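Local coordinates for protein ATP-dependent Clp protease proteolytic subunit (Plasmodium falciparum, PDB 4GM2) that forms the inactive subunit of the apicoplast-localized caseinolytic (Clp) protease complex, a member of the peptidase S14 family, at residues Pro39-Ser42 / Glu43-Ser47; Ser23-Ser27 / Lys28-Phe32; Ser178-Glu182 / Arg183-Phe187. All coordinates share one frame; numbering follows the deposited sequence.

Interaction 1: Pro39-Ser42 / Glu43-Ser47; sequences PHIS and EQIIS
Q44 brings its amide nitrogen to the rim of the H40 ring: NE2 lies in the ring plane, 3.6 Å from ND1, so the imidazole is met at its edge and not over a face. The two side chains run alongside each other, one helical turn apart, with ring and amide planes turned 57° apart. H40 holds CG between its backbone N and carbonyl carbon (chi1 66°), which leans the ring onto the Q44 side. The other amide atom, Q44 OE1, lies 3.8 Å from I41 CD1.

The first turn of helix 39-55 carries them. I45 N bonds to I41 O at 2.9 Å, and I46 N to S42 O at 3.2 Å; P39 suits the first turn, where its nitrogen needs no partner. I41 CG2 rests on I45 CD1 at 3.9 Å. E43 O takes two donors from opposite faces of its plane, S47 N and S47 OG.

H40, E43 and Q44 give the helix a polar flank, while I45 and I46, with the small S42, pack on I88 of helix 81-94. E43 OE1 bonds to S34 OG of a second subunit, whose F32 meets I46 and S47, which implies a helix serving both packing within the chain and the subunit interface.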
ATOM      1  N   PRO A  39      13.359 -18.426   1.285  1.00 73.24           N
ATOM      2  CA  PRO A  39      12.210 -19.323   1.094  1.00 72.56           C
ATOM      3  C   PRO A  39      11.193 -18.831   0.057  1.00 71.17           C
ATOM      4  O   PRO A  39      10.720 -19.628  -0.757  1.00 71.05           O
ATOM      5  CB  PRO A  39      11.574 -19.375   2.484  1.00 73.94           C
ATOM      6  CG  PRO A  39      12.721 -19.182   3.417  1.00 76.58           C
ATOM      7  CD  PRO A  39      13.740 -18.324   2.709  1.00 75.76           C
ATOM      8  N   HIS A  40      10.882 -17.536   0.074  1.00 70.64           N
ATOM      9  CA  HIS A  40       9.901 -16.964  -0.851  1.00 70.90           C
ATOM     10  C   HIS A  40      10.422 -16.790  -2.255  1.00 71.71           C
ATOM     11  O   HIS A  40       9.636 -16.726  -3.207  1.00 73.28           O
ATOM     12  CB  HIS A  40       9.359 -15.641  -0.321  1.00 71.01           C
ATOM     13  CG  HIS A  40      10.385 -14.543  -0.257  1.00 71.56           C
ATOM     14  ND1 HIS A  40      10.589 -13.684  -1.272  1.00 71.11           N
ATOM     15  CD2 HIS A  40      11.273 -14.176   0.755  1.00 73.41           C
ATOM     16  CE1 HIS A  40      11.558 -12.811  -0.934  1.00 71.67           C
ATOM     17  NE2 HIS A  40      11.976 -13.114   0.307  1.00 73.83           N
ATOM     18  N   ILE A  41      11.743 -16.703  -2.398  1.00 70.78           N
ATOM     19  CA  ILE A  41      12.376 -16.550  -3.710  1.00 66.84           C
ATOM     20  C   ILE A  41      12.263 -17.840  -4.518  1.00 67.26           C
ATOM     21  O   ILE A  41      11.902 -17.806  -5.696  1.00 64.79           O
ATOM     22  CB  ILE A  41      13.853 -16.092  -3.593  1.00 65.33           C
ATOM     23  CG1 ILE A  41      13.939 -14.631  -3.114  1.00 65.47           C
ATOM     24  CG2 ILE A  41      14.611 -16.306  -4.899  1.00 62.69           C
ATOM     25  CD1 ILE A  41      13.305 -13.598  -4.026  1.00 63.84           C
ATOM     26  N   SER A  42      12.555 -18.972  -3.878  1.00 71.19           N
ATOM     27  CA  SER A  42      12.478 -20.273  -4.547  1.00 71.40           C
ATOM     28  C   SER A  42      11.039 -20.598  -4.937  1.00 71.14           C
ATOM     29  O   SER A  42      10.793 -21.252  -5.951  1.00 73.80           O
ATOM     30  CB  SER A  42      13.099 -21.385  -3.691  1.00 72.52           C
ATOM     31  OG  SER A  42      12.522 -21.450  -2.399  1.00 76.46           O
ATOM     32  N   GLU A  43      10.096 -20.112  -4.138  1.00 72.59           N
ATOM     33  CA  GLU A  43       8.680 -20.220  -4.455  1.00 73.93           C
ATOM     34  C   GLU A  43       8.329 -19.398  -5.699  1.00 72.34           C
ATOM     35  O   GLU A  43       7.563 -19.850  -6.547  1.00 72.30           O
ATOM     36  CB  GLU A  43       7.851 -19.767  -3.260  1.00 80.22           C
ATOM     37  CG  GLU A  43       6.385 -19.522  -3.557  1.00 89.67           C
ATOM     38  CD  GLU A  43       5.728 -18.704  -2.469  1.00102.78           C
ATOM     39  OE1 GLU A  43       5.525 -19.242  -1.353  1.00104.71           O
ATOM     40  OE2 GLU A  43       5.426 -17.518  -2.734  1.00108.22           O
ATOM     41  N   GLN A  44       8.904 -18.202  -5.799  1.00 70.85           N
ATOM     42  CA  GLN A  44       8.674 -17.311  -6.934  1.00 68.90           C
ATOM     43  C   GLN A  44       9.263 -17.840  -8.240  1.00 67.00           C
ATOM     44  O   GLN A  44       8.648 -17.699  -9.297  1.00 66.64           O
ATOM     45  CB  GLN A  44       9.234 -15.923  -6.646  1.00 70.54           C
ATOM     46  CG  GLN A  44       8.355 -15.072  -5.752  1.00 76.28           C
ATOM     47  CD  GLN A  44       9.042 -13.793  -5.312  1.00 81.66           C
ATOM     48  OE1 GLN A  44      10.001 -13.333  -5.943  1.00 84.43           O
ATOM     49  NE2 GLN A  44       8.554 -13.208  -4.225  1.00 83.06           N
ATOM     50  N   ILE A  45      10.455 -18.431  -8.163  1.00 63.82           N
ATOM     51  CA  ILE A  45      11.101 -19.041  -9.324  1.00 60.33           C
ATOM     52  C   ILE A  45      10.243 -20.179  -9.878  1.00 60.94           C
ATOM     53  O   ILE A  45       9.967 -20.226 -11.079  1.00 63.50           O
ATOM     54  CB  ILE A  45      12.521 -19.539  -8.986  1.00 59.09           C
ATOM     55  CG1 ILE A  45      13.429 -18.351  -8.650  1.00 59.85           C
ATOM     56  CG2 ILE A  45      13.105 -20.346 -10.140  1.00 57.57           C
ATOM     57  CD1 ILE A  45      14.707 -18.722  -7.921  1.00 59.65           C
ATOM     58  N   ILE A  46       9.813 -21.084  -9.002  1.00 60.08           N
ATOM     59  CA  ILE A  46       8.948 -22.190  -9.406  1.00 60.09           C
ATOM     60  C   ILE A  46       7.626 -21.670  -9.980  1.00 61.19           C
ATOM     61  O   ILE A  46       7.169 -22.147 -11.021  1.00 63.57           O
ATOM     62  CB  ILE A  46       8.713 -23.189  -8.249  1.00 61.39           C
ATOM     63  CG1 ILE A  46      10.018 -23.920  -7.916  1.00 63.17           C
ATOM     64  CG2 ILE A  46       7.630 -24.198  -8.611  1.00 60.00           C
ATOM     65  CD1 ILE A  46      10.022 -24.627  -6.575  1.00 67.47           C
ATOM     66  N   SER A  47       7.031 -20.681  -9.316  1.00 61.16           N
ATOM     67  CA  SER A  47       5.780 -20.093  -9.786  1.00 61.90           C
ATOM     68  C   SER A  47       5.917 -19.496 -11.184  1.00 61.65           C
ATOM     69  O   SER A  47       5.049 -19.698 -12.031  1.00 61.17           O
ATOM     70  CB  SER A  47       5.271 -19.037  -8.810  1.00 62.67           C
ATOM     71  OG  SER A  47       4.834 -19.646  -7.613  1.00 67.17           O
TER

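Interaction 2: Ser23-Ser27 / Lys28-Phe32; sequences SLLLS and KRIIF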
ATOM      1  N   SER A  23       6.642  -8.328 -13.565  1.00112.38           N
ATOM      2  CA  SER A  23       5.809  -8.834 -14.656  1.00104.83           C
ATOM      3  C   SER A  23       6.341  -8.361 -16.006  1.00 98.13           C
ATOM      4  O   SER A  23       6.094  -8.992 -17.036  1.00 98.57           O
ATOM      5  CB  SER A  23       4.350  -8.389 -14.473  1.00108.41           C
ATOM      6  OG  SER A  23       3.501  -8.914 -15.485  1.00105.02           O
ATOM      7  N   LEU A  24       7.067  -7.246 -15.991  1.00 91.73           N
ATOM      8  CA  LEU A  24       7.659  -6.685 -17.203  1.00 86.04           C
ATOM      9  C   LEU A  24       8.789  -7.583 -17.720  1.00 81.54           C
ATOM     10  O   LEU A  24       8.904  -7.821 -18.924  1.00 80.17           O
ATOM     11  CB  LEU A  24       8.157  -5.264 -16.935  1.00 85.80           C
ATOM     12  CG  LEU A  24       8.062  -4.240 -18.069  1.00 85.50           C
ATOM     13  CD1 LEU A  24       6.627  -4.009 -18.517  1.00 84.54           C
ATOM     14  CD2 LEU A  24       8.691  -2.933 -17.624  1.00 86.10           C
ATOM     15  N   LEU A  25       9.605  -8.095 -16.801  1.00 76.21           N
ATOM     16  CA  LEU A  25      10.585  -9.123 -17.134  1.00 71.37           C
ATOM     17  C   LEU A  25       9.923 -10.449 -17.516  1.00 69.02           C
ATOM     18  O   LEU A  25      10.401 -11.149 -18.410  1.00 68.20           O
ATOM     19  CB  LEU A  25      11.575  -9.315 -15.985  1.00 71.22           C
ATOM     20  CG  LEU A  25      12.988  -8.739 -16.135  1.00 71.90           C
ATOM     21  CD1 LEU A  25      13.028  -7.407 -16.868  1.00 71.42           C
ATOM     22  CD2 LEU A  25      13.629  -8.612 -14.763  1.00 73.18           C
ATOM     23  N   LEU A  26       8.819 -10.782 -16.850  1.00 66.64           N
ATOM     24  CA  LEU A  26       8.060 -11.988 -17.176  1.00 65.23           C
ATOM     25  C   LEU A  26       7.480 -11.970 -18.582  1.00 67.18           C
ATOM     26  O   LEU A  26       7.393 -13.018 -19.226  1.00 68.87           O
ATOM     27  CB  LEU A  26       6.926 -12.216 -16.179  1.00 65.00           C
ATOM     28  CG  LEU A  26       7.070 -13.277 -15.092  1.00 63.42           C
ATOM     29  CD1 LEU A  26       5.680 -13.640 -14.609  1.00 64.53           C
ATOM     30  CD2 LEU A  26       7.802 -14.519 -15.583  1.00 62.44           C
ATOM     31  N   SER A  27       7.073 -10.789 -19.047  1.00 68.68           N
ATOM     32  CA  SER A  27       6.488 -10.631 -20.380  1.00 69.47           C
ATOM     33  C   SER A  27       7.478 -11.012 -21.488  1.00 69.72           C
ATOM     34  O   SER A  27       7.071 -11.328 -22.611  1.00 72.12           O
ATOM     35  CB  SER A  27       5.978  -9.200 -20.575  1.00 72.66           C
ATOM     36  OG  SER A  27       7.046  -8.279 -20.758  1.00 76.09           O
ATOM     37  N   LYS A  28       8.768 -10.990 -21.147  1.00 66.94           N
ATOM     38  CA  LYS A  28       9.860 -11.352 -22.050  1.00 65.01           C
ATOM     39  C   LYS A  28      10.403 -12.753 -21.749  1.00 64.29           C
ATOM     40  O   LYS A  28      11.445 -13.158 -22.284  1.00 64.39           O
ATOM     41  CB  LYS A  28      11.000 -10.330 -21.924  1.00 66.46           C
ATOM     42  CG  LYS A  28      10.633  -8.909 -22.318  1.00 70.96           C
ATOM     43  CD  LYS A  28      10.554  -8.753 -23.828  1.00 73.62           C
ATOM     44  CE  LYS A  28       9.602  -7.635 -24.219  1.00 76.97           C
ATOM     45  NZ  LYS A  28       9.469  -7.544 -25.701  1.00 79.48           N
ATOM     46  N   ARG A  29       9.696 -13.487 -20.889  1.00 62.79           N
ATOM     47  CA  ARG A  29      10.128 -14.812 -20.418  1.00 61.21           C
ATOM     48  C   ARG A  29      11.481 -14.769 -19.687  1.00 61.84           C
ATOM     49  O   ARG A  29      12.315 -15.673 -19.819  1.00 63.48           O
ATOM     50  CB  ARG A  29      10.131 -15.836 -21.559  1.00 60.27           C
ATOM     51  CG  ARG A  29       8.751 -16.131 -22.116  1.00 62.38           C
ATOM     52  CD  ARG A  29       8.789 -17.140 -23.256  1.00 64.40           C
ATOM     53  NE  ARG A  29       8.881 -18.533 -22.808  1.00 63.03           N
ATOM     54  CZ  ARG A  29       7.883 -19.223 -22.254  1.00 63.70           C
ATOM     55  NH1 ARG A  29       6.699 -18.659 -22.047  1.00 63.37           N
ATOM     56  NH2 ARG A  29       8.073 -20.485 -21.889  1.00 62.75           N
ATOM     57  N   ILE A  30      11.686 -13.712 -18.908  1.00 62.02           N
ATOM     58  CA  ILE A  30      12.892 -13.581 -18.094  1.00 62.46           C
ATOM     59  C   ILE A  30      12.583 -13.793 -16.611  1.00 60.13           C
ATOM     60  O   ILE A  30      11.658 -13.195 -16.058  1.00 63.07           O
ATOM     61  CB  ILE A  30      13.583 -12.210 -18.304  1.00 63.23           C
ATOM     62  CG1 ILE A  30      14.000 -12.036 -19.768  1.00 61.82           C
ATOM     63  CG2 ILE A  30      14.791 -12.065 -17.385  1.00 64.05           C
ATOM     64  CD1 ILE A  30      14.439 -10.633 -20.127  1.00 62.72           C
ATOM     65  N   ILE A  31      13.353 -14.668 -15.981  1.00 59.12           N
ATOM     66  CA  ILE A  31      13.373 -14.776 -14.525  1.00 58.62           C
ATOM     67  C   ILE A  31      14.742 -14.279 -14.080  1.00 60.00           C
ATOM     68  O   ILE A  31      15.779 -14.820 -14.499  1.00 63.05           O
ATOM     69  CB  ILE A  31      13.147 -16.228 -14.046  1.00 55.93           C
ATOM     70  CG1 ILE A  31      11.746 -16.703 -14.422  1.00 54.20           C
ATOM     71  CG2 ILE A  31      13.329 -16.330 -12.540  1.00 57.49           C
ATOM     72  CD1 ILE A  31      11.603 -18.207 -14.451  1.00 55.06           C
ATOM     73  N   PHE A  32      14.750 -13.238 -13.253  1.00 58.92           N
ATOM     74  CA  PHE A  32      16.006 -12.654 -12.794  1.00 61.18           C
ATOM     75  C   PHE A  32      16.224 -12.897 -11.302  1.00 62.22           C
ATOM     76  O   PHE A  32      15.687 -12.172 -10.467  1.00 65.97           O
ATOM     77  CB  PHE A  32      16.054 -11.155 -13.145  1.00 61.50           C
ATOM     78  CG  PHE A  32      17.336 -10.456 -12.751  1.00 62.47           C
ATOM     79  CD1 PHE A  32      18.521 -11.167 -12.532  1.00 62.07           C
ATOM     80  CD2 PHE A  32      17.365  -9.067 -12.635  1.00 62.76           C
ATOM     81  CE1 PHE A  32      19.692 -10.509 -12.180  1.00 62.96           C
ATOM     82  CE2 PHE A  32      18.533  -8.405 -12.285  1.00 64.37           C
ATOM     83  CZ  PHE A  32      19.700  -9.126 -12.061  1.00 64.56           C
TER
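L24 gives its carbonyl oxygen a neighbour in K28, whose CG lies 4.0 Å away, just where helix 23-26 is closed by a Schellman motif and the chain turns into strand 30-33. L25, next along, is the hub. Its carbonyl oxygen receives K28 N and I30 N from opposite faces of the carbonyl plane; I30 N is the nearer, at 2.9 Å, and its bond is the six-residue closure of the motif. The leucine side chain also meets the strand: CG packs 4.0 Å from I30 CG2, and CD2 reaches F32 CB and lies near the plane of the phenyl ring, at its edge. A large apolar residue fits here because it spans from the helix to two residues of the strand, and S47 of a third subunit packs against both L25 and F32.

L26 O accepts R29 N at 2.9 Å, the donor standing well above the carbonyl plane, in a type I turn from L26 to R29. R29, the C-prime residue, takes a left-handed conformation (phi 60°), which ends the helix and lets I30 N turn back to L25 O; its guanidinium goes to the carbonyl oxygens of L52, K59 and P60. K28 NZ forms a salt bridge with E55 of the third subunit. S27 completes the end: its OG folds back to L24 O at 2.7 Å, the donor 29° out of the carbonyl plane.

Interaction 3: Ser178-Glu182 / Arg183-Phe187; sequences SNVLE and RDKYF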
ATOM      1  N   SER A 178      32.199 -35.863  -5.306  1.00103.66           N
ATOM      2  CA  SER A 178      32.202 -36.089  -3.859  1.00104.41           C
ATOM      3  C   SER A 178      33.528 -35.638  -3.245  1.00107.44           C
ATOM      4  O   SER A 178      33.548 -35.046  -2.163  1.00106.29           O
ATOM      5  CB  SER A 178      31.947 -37.562  -3.540  1.00105.66           C
ATOM      6  OG  SER A 178      31.843 -37.776  -2.144  1.00108.49           O
ATOM      7  N   ASN A 179      34.618 -35.918  -3.960  1.00111.05           N
ATOM      8  CA  ASN A 179      35.977 -35.525  -3.579  1.00116.39           C
ATOM      9  C   ASN A 179      36.168 -34.007  -3.529  1.00114.62           C
ATOM     10  O   ASN A 179      36.842 -33.484  -2.637  1.00115.79           O
ATOM     11  CB  ASN A 179      36.976 -36.153  -4.561  1.00120.92           C
ATOM     12  CG  ASN A 179      38.406 -35.715  -4.317  1.00125.56           C
ATOM     13  OD1 ASN A 179      39.064 -36.185  -3.387  1.00128.90           O
ATOM     14  ND2 ASN A 179      38.902 -34.821  -5.169  1.00125.51           N
ATOM     15  N   VAL A 180      35.567 -33.312  -4.490  1.00113.54           N
ATOM     16  CA  VAL A 180      35.722 -31.866  -4.621  1.00113.61           C
ATOM     17  C   VAL A 180      34.752 -31.091  -3.719  1.00112.35           C
ATOM     18  O   VAL A 180      34.855 -29.869  -3.590  1.00113.57           O
ATOM     19  CB  VAL A 180      35.600 -31.425  -6.101  1.00111.42           C
ATOM     20  CG1 VAL A 180      34.150 -31.174  -6.495  1.00109.47           C
ATOM     21  CG2 VAL A 180      36.452 -30.197  -6.363  1.00113.18           C
ATOM     22  N   LEU A 181      33.815 -31.810  -3.101  1.00110.37           N
ATOM     23  CA  LEU A 181      32.862 -31.200  -2.173  1.00108.52           C
ATOM     24  C   LEU A 181      33.302 -31.330  -0.712  1.00111.87           C
ATOM     25  O   LEU A 181      32.528 -31.054   0.209  1.00109.84           O
ATOM     26  CB  LEU A 181      31.453 -31.774  -2.372  1.00104.77           C
ATOM     27  CG  LEU A 181      30.646 -31.352  -3.607  1.00103.13           C
ATOM     28  CD1 LEU A 181      29.229 -31.899  -3.525  1.00102.02           C
ATOM     29  CD2 LEU A 181      30.622 -29.841  -3.800  1.00101.90           C
ATOM     30  N   GLU A 182      34.550 -31.748  -0.513  1.00116.62           N
ATOM     31  CA  GLU A 182      35.153 -31.801   0.818  1.00120.06           C
ATOM     32  C   GLU A 182      35.921 -30.511   1.107  1.00120.75           C
ATOM     33  O   GLU A 182      36.438 -30.316   2.208  1.00124.10           O
ATOM     34  CB  GLU A 182      36.063 -33.026   0.951  1.00124.51           C
ATOM     35  CG  GLU A 182      35.307 -34.347   0.967  1.00127.95           C
ATOM     36  CD  GLU A 182      36.218 -35.560   0.986  1.00134.28           C
ATOM     37  OE1 GLU A 182      35.991 -36.480   0.171  1.00136.28           O
ATOM     38  OE2 GLU A 182      37.157 -35.600   1.811  1.00139.59           O
ATOM     39  N   ARG A 183      35.980 -29.638   0.102  1.00117.89           N
ATOM     40  CA  ARG A 183      36.619 -28.329   0.201  1.00117.78           C
ATOM     41  C   ARG A 183      35.772 -27.306  -0.542  1.00113.64           C
ATOM     42  O   ARG A 183      35.035 -27.661  -1.460  1.00113.42           O
ATOM     43  CB  ARG A 183      38.019 -28.367  -0.425  1.00121.53           C
ATOM     44  CG  ARG A 183      39.074 -29.140   0.352  1.00126.21           C
ATOM     45  CD  ARG A 183      39.663 -28.307   1.479  1.00130.41           C
ATOM     46  NE  ARG A 183      40.709 -29.026   2.203  1.00137.10           N
ATOM     47  CZ  ARG A 183      40.494 -29.860   3.221  1.00139.01           C
ATOM     48  NH1 ARG A 183      39.260 -30.096   3.653  1.00136.20           N
ATOM     49  NH2 ARG A 183      41.521 -30.461   3.809  1.00142.99           N
ATOM     50  N   ASP A 184      35.873 -26.038  -0.147  1.00113.43           N
ATOM     51  CA  ASP A 184      35.269 -24.943  -0.909  1.00108.80           C
ATOM     52  C   ASP A 184      36.085 -24.689  -2.171  1.00109.51           C
ATOM     53  O   ASP A 184      37.312 -24.580  -2.112  1.00114.30           O
ATOM     54  CB  ASP A 184      35.202 -23.665  -0.068  1.00108.15           C
ATOM     55  CG  ASP A 184      34.119 -23.713   0.993  1.00106.87           C
ATOM     56  OD1 ASP A 184      33.192 -24.544   0.882  1.00105.57           O
ATOM     57  OD2 ASP A 184      34.192 -22.904   1.940  1.00107.84           O
ATOM     58  N   LYS A 185      35.403 -24.601  -3.311  1.00106.33           N
ATOM     59  CA  LYS A 185      36.079 -24.365  -4.585  1.00105.38           C
ATOM     60  C   LYS A 185      35.525 -23.131  -5.286  1.00102.57           C
ATOM     61  O   LYS A 185      34.312 -22.981  -5.435  1.00100.62           O
ATOM     62  CB  LYS A 185      35.975 -25.595  -5.492  1.00104.05           C
ATOM     63  CG  LYS A 185      37.102 -25.712  -6.510  1.00105.77           C
ATOM     64  CD  LYS A 185      36.976 -26.983  -7.333  1.00103.61           C
ATOM     65  CE  LYS A 185      38.118 -27.139  -8.326  1.00105.65           C
ATOM     66  NZ  LYS A 185      39.379 -27.598  -7.679  1.00108.37           N
ATOM     67  N   TYR A 186      36.423 -22.246  -5.707  1.00103.37           N
ATOM     68  CA  TYR A 186      36.026 -21.021  -6.392  1.00100.44           C
ATOM     69  C   TYR A 186      36.424 -21.051  -7.860  1.00 98.18           C
ATOM     70  O   TYR A 186      37.481 -21.573  -8.217  1.00101.93           O
ATOM     71  CB  TYR A 186      36.597 -19.791  -5.684  1.00105.32           C
ATOM     72  CG  TYR A 186      35.983 -19.555  -4.321  1.00109.36           C
ATOM     73  CD1 TYR A 186      36.530 -20.142  -3.174  1.00111.38           C
ATOM     74  CD2 TYR A 186      34.847 -18.754  -4.176  1.00109.31           C
ATOM     75  CE1 TYR A 186      35.966 -19.933  -1.924  1.00113.24           C
ATOM     76  CE2 TYR A 186      34.278 -18.539  -2.929  1.00110.79           C
ATOM     77  CZ  TYR A 186      34.839 -19.131  -1.808  1.00113.87           C
ATOM     78  OH  TYR A 186      34.272 -18.919  -0.572  1.00117.34           O
ATOM     79  N   PHE A 187      35.558 -20.496  -8.703  1.00 91.88           N
ATOM     80  CA  PHE A 187      35.752 -20.513 -10.142  1.00 88.66           C
ATOM     81  C   PHE A 187      35.575 -19.115 -10.703  1.00 88.52           C
ATOM     82  O   PHE A 187      34.639 -18.404 -10.327  1.00 88.57           O
ATOM     83  CB  PHE A 187      34.712 -21.418 -10.815  1.00 85.48           C
ATOM     84  CG  PHE A 187      34.683 -22.826 -10.293  1.00 84.69           C
ATOM     85  CD1 PHE A 187      33.913 -23.159  -9.181  1.00 83.02           C
ATOM     86  CD2 PHE A 187      35.402 -23.830 -10.930  1.00 85.55           C
ATOM     87  CE1 PHE A 187      33.881 -24.462  -8.703  1.00 82.17           C
ATOM     88  CE2 PHE A 187      35.372 -25.136 -10.458  1.00 84.81           C
ATOM     89  CZ  PHE A 187      34.607 -25.451  -9.346  1.00 82.47           C
TER
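V180 and K185 meet in van der Waals contact through carbon atoms. The methyl CG2 of V180 sits against the aliphatic part of the lysine, 3.4 Å from CD and 4.0 Å from CE, and the two side chains cross at about a right angle. The lysine's torsions place it there: CG lies anti to its backbone N (chi1 -154°) and the chain stays extended as far as CE, so its methylenes pass across the valine before the bend at chi4 turns NZ. A branched, compact valine suits the last turn of helix 174-180, since it offers a methyl to the lysine without reaching far beyond the backbone.

The polar contact is between side chain and backbone. R183 NH1 donates to the carbonyl oxygen of the residue just before it, E182 O, at 3.2 Å. At 137° the N-H...O angle is well short of straight, and NH1 also approaches from above the carbonyl plane. The bond becomes possible because R183 bends at chi2 (-82°) and curls its chain back over the E182 carbonyl. The E182 carboxylate is not the arginine's partner here: OE2 stays 6.2 Å from NH1, too far for a salt bridge, so any attraction is probably weak and screened.

Backbone bonds to the neighbouring strand 130-133 and the loop after it place the turn in the fold. K185 pairs with L133 and F187 with F131 in the antiparallel edge of the mixed sheet, and L181 bonds to S136; in addition the D184 side chain accepts Q135 N at OD1.

The chemistry implies a surface turn that the sheet bonds also tie down, in which two long basic side chains play different parts: K185 lays methylenes on V180, and R183 turns its guanidinium to E182 O.

How the interactions relate
Interactions 2 and 1 follow one another along the chain, with centres 14 Å apart, and belong to neighbouring elements: strand 30-33 leads into helix 39-55 and on to strand 61-67, a beta-alpha-beta unit. They meet where I31 CD1 packs 4.3 Å from I45 O, and both also touch other subunits of the seven-chain assembly. Interaction 3 lies on the opposite side of the chain's centre, with nearest atoms about 19 Å from interaction 1 and about 17 Å from interaction 2; no other chain of the assembly touches its segments. Thus 23-32 and 39-47 combine packing within the chain with contacts to other subunits, whereas 178-187 leads from helix 174-180 into an edge strand of the mixed sheet.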